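Photosystem II stability/assembly factor HCF136, chloroplastic (Cyanidioschyzon merolae, PDB 5OJ3) probably serves photosystem II biogenesis as a seven-bladed beta-propeller factor required for an early assembly intermediate containing D2 and cytochrome b559. Local coordinates at residues A[167-171]-A[182-188]; A[224-228]-A[271-277]. All blocks are in the same frame, centred on the assembly; numbering follows the deposited sequence.

Contact 1 (A[167-171]-A[182-188]); sequences NYRFS and VIGKPPV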
loop_
_atom_site.group_PDB
_atom_site.type_symbol
_atom_site.label_atom_id
_atom_site.label_comp_id
_atom_site.label_asym_id
_atom_site.label_seq_id
_atom_site.Cartn_x
_atom_site.Cartn_y
_atom_site.Cartn_z
ATOM N N ASN A 167 -6.893 -16.871 -15.388
ATOM C CA ASN A 167 -5.895 -16.157 -14.600
ATOM C C ASN A 167 -6.222 -14.662 -14.526
ATOM O O ASN A 167 -6.662 -14.062 -15.507
ATOM C CB ASN A 167 -4.493 -16.407 -15.179
ATOM C CG ASN A 167 -4.379 -16.045 -16.650
ATOM O OD1 ASN A 167 -4.644 -14.914 -17.051
ATOM N ND2 ASN A 167 -3.990 -17.020 -17.464
ATOM N N TYR A 168 -6.024 -14.072 -13.349
ATOM C CA TYR A 168 -6.458 -12.716 -13.041
ATOM C C TYR A 168 -5.255 -11.807 -12.780
ATOM O O TYR A 168 -4.096 -12.204 -12.944
ATOM C CB TYR A 168 -7.404 -12.731 -11.841
ATOM C CG TYR A 168 -8.772 -13.332 -12.091
ATOM C CD1 TYR A 168 -8.939 -14.693 -12.297
ATOM C CD2 TYR A 168 -9.904 -12.526 -12.102
ATOM C CE1 TYR A 168 -10.190 -15.237 -12.519
ATOM C CE2 TYR A 168 -11.156 -13.056 -12.326
ATOM C CZ TYR A 168 -11.297 -14.411 -12.531
ATOM O OH TYR A 168 -12.549 -14.940 -12.751
ATOM N N ARG A 169 -5.540 -10.568 -12.377
ATOM C CA ARG A 169 -4.532 -9.673 -11.814
ATOM C C ARG A 169 -4.591 -9.785 -10.298
ATOM O O ARG A 169 -5.639 -9.535 -9.697
ATOM C CB ARG A 169 -4.759 -8.222 -12.243
ATOM C CG ARG A 169 -4.049 -7.188 -11.346
ATOM C CD ARG A 169 -4.828 -5.873 -11.250
ATOM N NE ARG A 169 -4.495 -5.094 -10.056
ATOM C CZ ARG A 169 -4.907 -3.847 -9.833
ATOM N NH1 ARG A 169 -5.663 -3.226 -10.727
ATOM N NH2 ARG A 169 -4.569 -3.218 -8.715
ATOM N N PHE A 170 -3.473 -10.155 -9.681
ATOM C CA PHE A 170 -3.414 -10.392 -8.243
ATOM C C PHE A 170 -2.906 -9.139 -7.542
ATOM O O PHE A 170 -1.768 -8.711 -7.768
ATOM C CB PHE A 170 -2.534 -11.599 -7.932
ATOM C CG PHE A 170 -3.202 -12.903 -8.231
ATOM C CD1 PHE A 170 -4.147 -13.422 -7.363
ATOM C CD2 PHE A 170 -2.916 -13.593 -9.396
ATOM C CE1 PHE A 170 -4.779 -14.614 -7.641
ATOM C CE2 PHE A 170 -3.543 -14.786 -9.680
ATOM C CZ PHE A 170 -4.477 -15.296 -8.804
ATOM N N SER A 171 -3.751 -8.565 -6.683
ATOM C CA SER A 171 -3.479 -7.245 -6.123
ATOM C C SER A 171 -2.523 -7.312 -4.938
ATOM O O SER A 171 -1.562 -6.538 -4.871
ATOM C CB SER A 171 -4.790 -6.570 -5.718
ATOM O OG SER A 171 -5.545 -6.212 -6.861
ATOM N N VAL A 182 -4.798 -13.861 -0.459
ATOM C CA VAL A 182 -4.557 -13.188 -1.731
ATOM C C VAL A 182 -5.890 -12.696 -2.277
ATOM O O VAL A 182 -6.915 -13.370 -2.130
ATOM C CB VAL A 182 -3.873 -14.120 -2.757
ATOM C CG1 VAL A 182 -3.225 -13.315 -3.874
ATOM C CG2 VAL A 182 -2.846 -15.003 -2.079
ATOM N N ILE A 183 -5.881 -11.514 -2.898
ATOM C CA ILE A 183 -7.046 -11.013 -3.613
ATOM C C ILE A 183 -6.604 -10.531 -4.988
ATOM O O ILE A 183 -5.428 -10.252 -5.229
ATOM C CB ILE A 183 -7.789 -9.883 -2.860
ATOM C CG1 ILE A 183 -7.013 -8.567 -2.929
ATOM C CG2 ILE A 183 -8.060 -10.278 -1.417
ATOM C CD1 ILE A 183 -7.540 -7.510 -1.984
ATOM N N GLY A 184 -7.574 -10.436 -5.899
ATOM C CA GLY A 184 -7.286 -10.068 -7.269
ATOM C C GLY A 184 -8.444 -9.346 -7.924
ATOM O O GLY A 184 -9.493 -9.128 -7.315
ATOM N N LYS A 185 -8.239 -8.973 -9.189
ATOM C CA LYS A 185 -9.242 -8.303 -10.003
ATOM C C LYS A 185 -9.463 -9.072 -11.300
ATOM O O LYS A 185 -8.489 -9.481 -11.946
ATOM C CB LYS A 185 -8.828 -6.860 -10.329
ATOM C CG LYS A 185 -9.438 -6.314 -11.615
ATOM C CD LYS A 185 -9.142 -4.835 -11.802
ATOM C CE LYS A 185 -9.839 -3.992 -10.747
ATOM N NZ LYS A 185 -9.550 -2.546 -10.952
ATOM N N PRO A 186 -10.728 -9.299 -11.710
ATOM C CA PRO A 186 -12.028 -9.117 -11.050
ATOM C C PRO A 186 -12.113 -9.759 -9.661
ATOM O O PRO A 186 -11.242 -10.565 -9.338
ATOM C CB PRO A 186 -12.989 -9.796 -12.027
ATOM C CG PRO A 186 -12.406 -9.476 -13.345
ATOM C CD PRO A 186 -10.903 -9.531 -13.156
ATOM N N PRO A 187 -13.143 -9.408 -8.860
ATOM C CA PRO A 187 -13.161 -9.843 -7.454
ATOM C C PRO A 187 -12.900 -11.329 -7.263
ATOM O O PRO A 187 -13.731 -12.173 -7.609
ATOM C CB PRO A 187 -14.575 -9.468 -6.995
ATOM C CG PRO A 187 -14.940 -8.303 -7.839
ATOM C CD PRO A 187 -14.272 -8.510 -9.172
ATOM N N VAL A 188 -11.741 -11.645 -6.691
ATOM C CA VAL A 188 -11.304 -13.017 -6.449
ATOM C C VAL A 188 -10.524 -13.029 -5.144
ATOM O O VAL A 188 -9.711 -12.137 -4.891
ATOM C CB VAL A 188 -10.444 -13.563 -7.615
ATOM C CG1 VAL A 188 -9.852 -14.917 -7.260
ATOM C CG2 VAL A 188 -11.258 -13.681 -8.893
#
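R169 and K185 form an antiparallel hydrogen-bonded pair: K185 N donates to R169 O at 2.7 Å, and R169 N to K185 O at 3.2 Å. A third bond, S171 N to I183 O at 2.8 Å, continues the ladder. Between these rungs F170 faces G184 as a non-hydrogen-bonded pair, their CA atoms 4.0 Å apart. Before the strand, Y168 turns its ring back over segment 182-188: with CG anti to its own carbonyl carbon (chi1 -70°), one face receives V188 CG2 in a CH-pi contact, 3.6 Å from the ring centroid and 17° off the normal. CD of P186, which follows a cis peptide bond, comes to the edge of the same ring. On the sheet face carrying F170, its CD1 touches V182 CG1 at 3.6 Å, and V136 of strand 133-137 touches both side chains. The R169 and K185 side chains share the other face, bringing two like charges near each other; K185 NZ also has a long, weak ion pair with E211. Strands 169-176 and 179-185 form a beta hairpin, the first two strands of a four-stranded propeller blade. Cohesion therefore rests on backbone bonding and apolar packing, with the two neighbouring cations probably opposing it slightly.

Contact 2 (A[224-228]-A[271-277]); sequences EMVTS and SIVSVSR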
loop_
_atom_site.group_PDB
_atom_site.type_symbol
_atom_site.label_atom_id
_atom_site.label_comp_id
_atom_site.label_asym_id
_atom_site.label_seq_id
_atom_site.Cartn_x
_atom_site.Cartn_y
_atom_site.Cartn_z
ATOM N N GLU A 224 -9.003 -8.836 7.568
ATOM C CA GLU A 224 -9.789 -7.645 7.272
ATOM C C GLU A 224 -9.627 -7.269 5.806
ATOM O O GLU A 224 -8.503 -7.190 5.301
ATOM C CB GLU A 224 -9.379 -6.472 8.165
ATOM C CG GLU A 224 -9.957 -6.529 9.572
ATOM C CD GLU A 224 -9.608 -5.304 10.396
ATOM O OE1 GLU A 224 -8.932 -4.401 9.859
ATOM O OE2 GLU A 224 -10.005 -5.245 11.580
ATOM N N MET A 225 -10.749 -7.038 5.129
ATOM C CA MET A 225 -10.761 -6.642 3.728
ATOM C C MET A 225 -11.277 -5.215 3.588
ATOM O O MET A 225 -12.228 -4.818 4.267
ATOM C CB MET A 225 -11.629 -7.588 2.891
ATOM C CG MET A 225 -12.074 -7.002 1.555
ATOM S SD MET A 225 -13.041 -8.152 0.568
ATOM C CE MET A 225 -14.278 -8.628 1.769
ATOM N N VAL A 226 -10.642 -4.453 2.700
ATOM C CA VAL A 226 -11.087 -3.117 2.326
ATOM C C VAL A 226 -11.414 -3.131 0.842
ATOM O O VAL A 226 -10.668 -3.699 0.037
ATOM C CB VAL A 226 -10.018 -2.053 2.641
ATOM C CG1 VAL A 226 -10.548 -0.657 2.351
ATOM C CG2 VAL A 226 -9.592 -2.175 4.078
ATOM N N THR A 227 -12.533 -2.514 0.479
ATOM C CA THR A 227 -13.015 -2.541 -0.892
ATOM C C THR A 227 -12.873 -1.172 -1.543
ATOM O O THR A 227 -12.681 -0.152 -0.875
ATOM C CB THR A 227 -14.478 -2.991 -0.953
ATOM O OG1 THR A 227 -15.331 -1.899 -0.597
ATOM C CG2 THR A 227 -14.719 -4.151 0.001
ATOM N N SER A 228 -12.968 -1.175 -2.877
ATOM C CA SER A 228 -12.937 0.063 -3.649
ATOM C C SER A 228 -13.912 1.103 -3.107
ATOM O O SER A 228 -13.649 2.309 -3.194
ATOM C CB SER A 228 -13.238 -0.241 -5.113
ATOM O OG SER A 228 -13.922 0.837 -5.729
ATOM N N SER A 271 -15.022 5.925 -5.538
ATOM C CA SER A 271 -14.024 4.918 -5.219
ATOM C C SER A 271 -12.810 5.586 -4.587
ATOM O O SER A 271 -12.601 6.795 -4.711
ATOM C CB SER A 271 -13.596 4.134 -6.468
ATOM O OG SER A 271 -14.693 3.448 -7.043
ATOM N N ILE A 272 -12.005 4.770 -3.909
ATOM C CA ILE A 272 -10.822 5.237 -3.201
ATOM C C ILE A 272 -9.589 4.537 -3.761
ATOM O O ILE A 272 -9.675 3.498 -4.422
ATOM C CB ILE A 272 -10.937 5.035 -1.676
ATOM C CG1 ILE A 272 -10.822 3.553 -1.317
ATOM C CG2 ILE A 272 -12.233 5.643 -1.151
ATOM C CD1 ILE A 272 -11.034 3.263 0.153
ATOM N N VAL A 273 -8.424 5.121 -3.475
ATOM C CA VAL A 273 -7.157 4.696 -4.059
ATOM C C VAL A 273 -6.117 4.712 -2.944
ATOM O O VAL A 273 -6.239 5.449 -1.964
ATOM C CB VAL A 273 -6.746 5.612 -5.248
ATOM C CG1 VAL A 273 -5.294 5.393 -5.681
ATOM C CG2 VAL A 273 -7.704 5.436 -6.426
ATOM N N SER A 274 -5.090 3.872 -3.096
ATOM C CA SER A 274 -3.880 3.934 -2.273
ATOM C C SER A 274 -4.213 3.767 -0.789
ATOM O O SER A 274 -3.892 4.608 0.053
ATOM C CB SER A 274 -3.118 5.239 -2.519
ATOM O OG SER A 274 -2.084 5.412 -1.567
ATOM N N VAL A 275 -4.861 2.657 -0.489
ATOM C CA VAL A 275 -5.288 2.356 0.869
ATOM C C VAL A 275 -4.227 1.493 1.527
ATOM O O VAL A 275 -3.720 0.535 0.931
ATOM C CB VAL A 275 -6.655 1.650 0.872
ATOM C CG1 VAL A 275 -7.246 1.631 2.281
ATOM C CG2 VAL A 275 -7.586 2.319 -0.110
ATOM N N SER A 276 -3.899 1.833 2.767
ATOM C CA SER A 276 -2.904 1.115 3.543
ATOM C C SER A 276 -3.402 1.020 4.971
ATOM O O SER A 276 -4.181 1.862 5.431
ATOM C CB SER A 276 -1.532 1.792 3.498
ATOM O OG SER A 276 -1.552 3.024 4.194
ATOM N N ARG A 277 -2.934 -0.006 5.670
ATOM C CA ARG A 277 -3.324 -0.248 7.047
ATOM C C ARG A 277 -2.146 -0.012 7.980
ATOM O O ARG A 277 -1.006 -0.389 7.684
ATOM C CB ARG A 277 -3.861 -1.673 7.242
ATOM C CG ARG A 277 -4.554 -1.827 8.585
ATOM C CD ARG A 277 -5.398 -3.071 8.632
ATOM N NE ARG A 277 -5.703 -3.510 9.978
ATOM C CZ ARG A 277 -4.831 -3.982 10.854
ATOM N NH1 ARG A 277 -3.561 -4.151 10.532
ATOM N NH2 ARG A 277 -5.259 -4.344 12.045
#
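S228 meets I272 and S271 at one end of this contact; S228, I272 and V226 have the most surface buried by it. S271 OG donates to S228 OG over 3.0 Å, its chi1 of -61° setting the hydroxyl beside its own backbone N. The backbone O of S228 accepts from I272 N at 3.0 Å, so side chain and main chain of S228 are both used. Replacing S228 by an alanine would probably leave the S271 hydroxyl without this acceptor. The side chain of I272 stays near the same turn: CG1 passes 3.6 Å from S228 O and CD1 reaches 3.9 Å from T227 O. Farther along, V226 and V275 meet tip to tip through their CG1 atoms at 4.0 Å, although their CA atoms are 8.1 Å apart. At the far end E224 and R277 cross at about a right angle, carboxylate and guanidinium planes 81° apart, in a salt bridge whose OE1 to NE hydrogen bond is weak at 3.4 Å; E224 OE1 is also hydrogen-bonded to Y283 OH. Side-chain contacts between V226 and V275, bracketed by polar links, join antiparallel sheets of successive blades, as expected around the torus of a seven-bladed beta-propeller.

In the fold
Contact 1 closes before contact 2 opens along the chain, and their centres lie 14 Å apart with nearest atoms about 5 Å from each other, so they do not touch directly. Contact 1 is internal to one antiparallel four-stranded sheet, pairing its first two strands, 169-176 and 179-185. Contact 2 instead bridges sheets: strand 222-227 belongs to the next one, and 272-273 and 275-277 to the one after. Strand 212-219, which pairs with 222-227 in that next sheet, is touched by I183 and P187 from contact 1 and by M225, V275 and R277 from contact 2. Together they sample both levels of propeller construction, strand pairing within a blade and packing between blades.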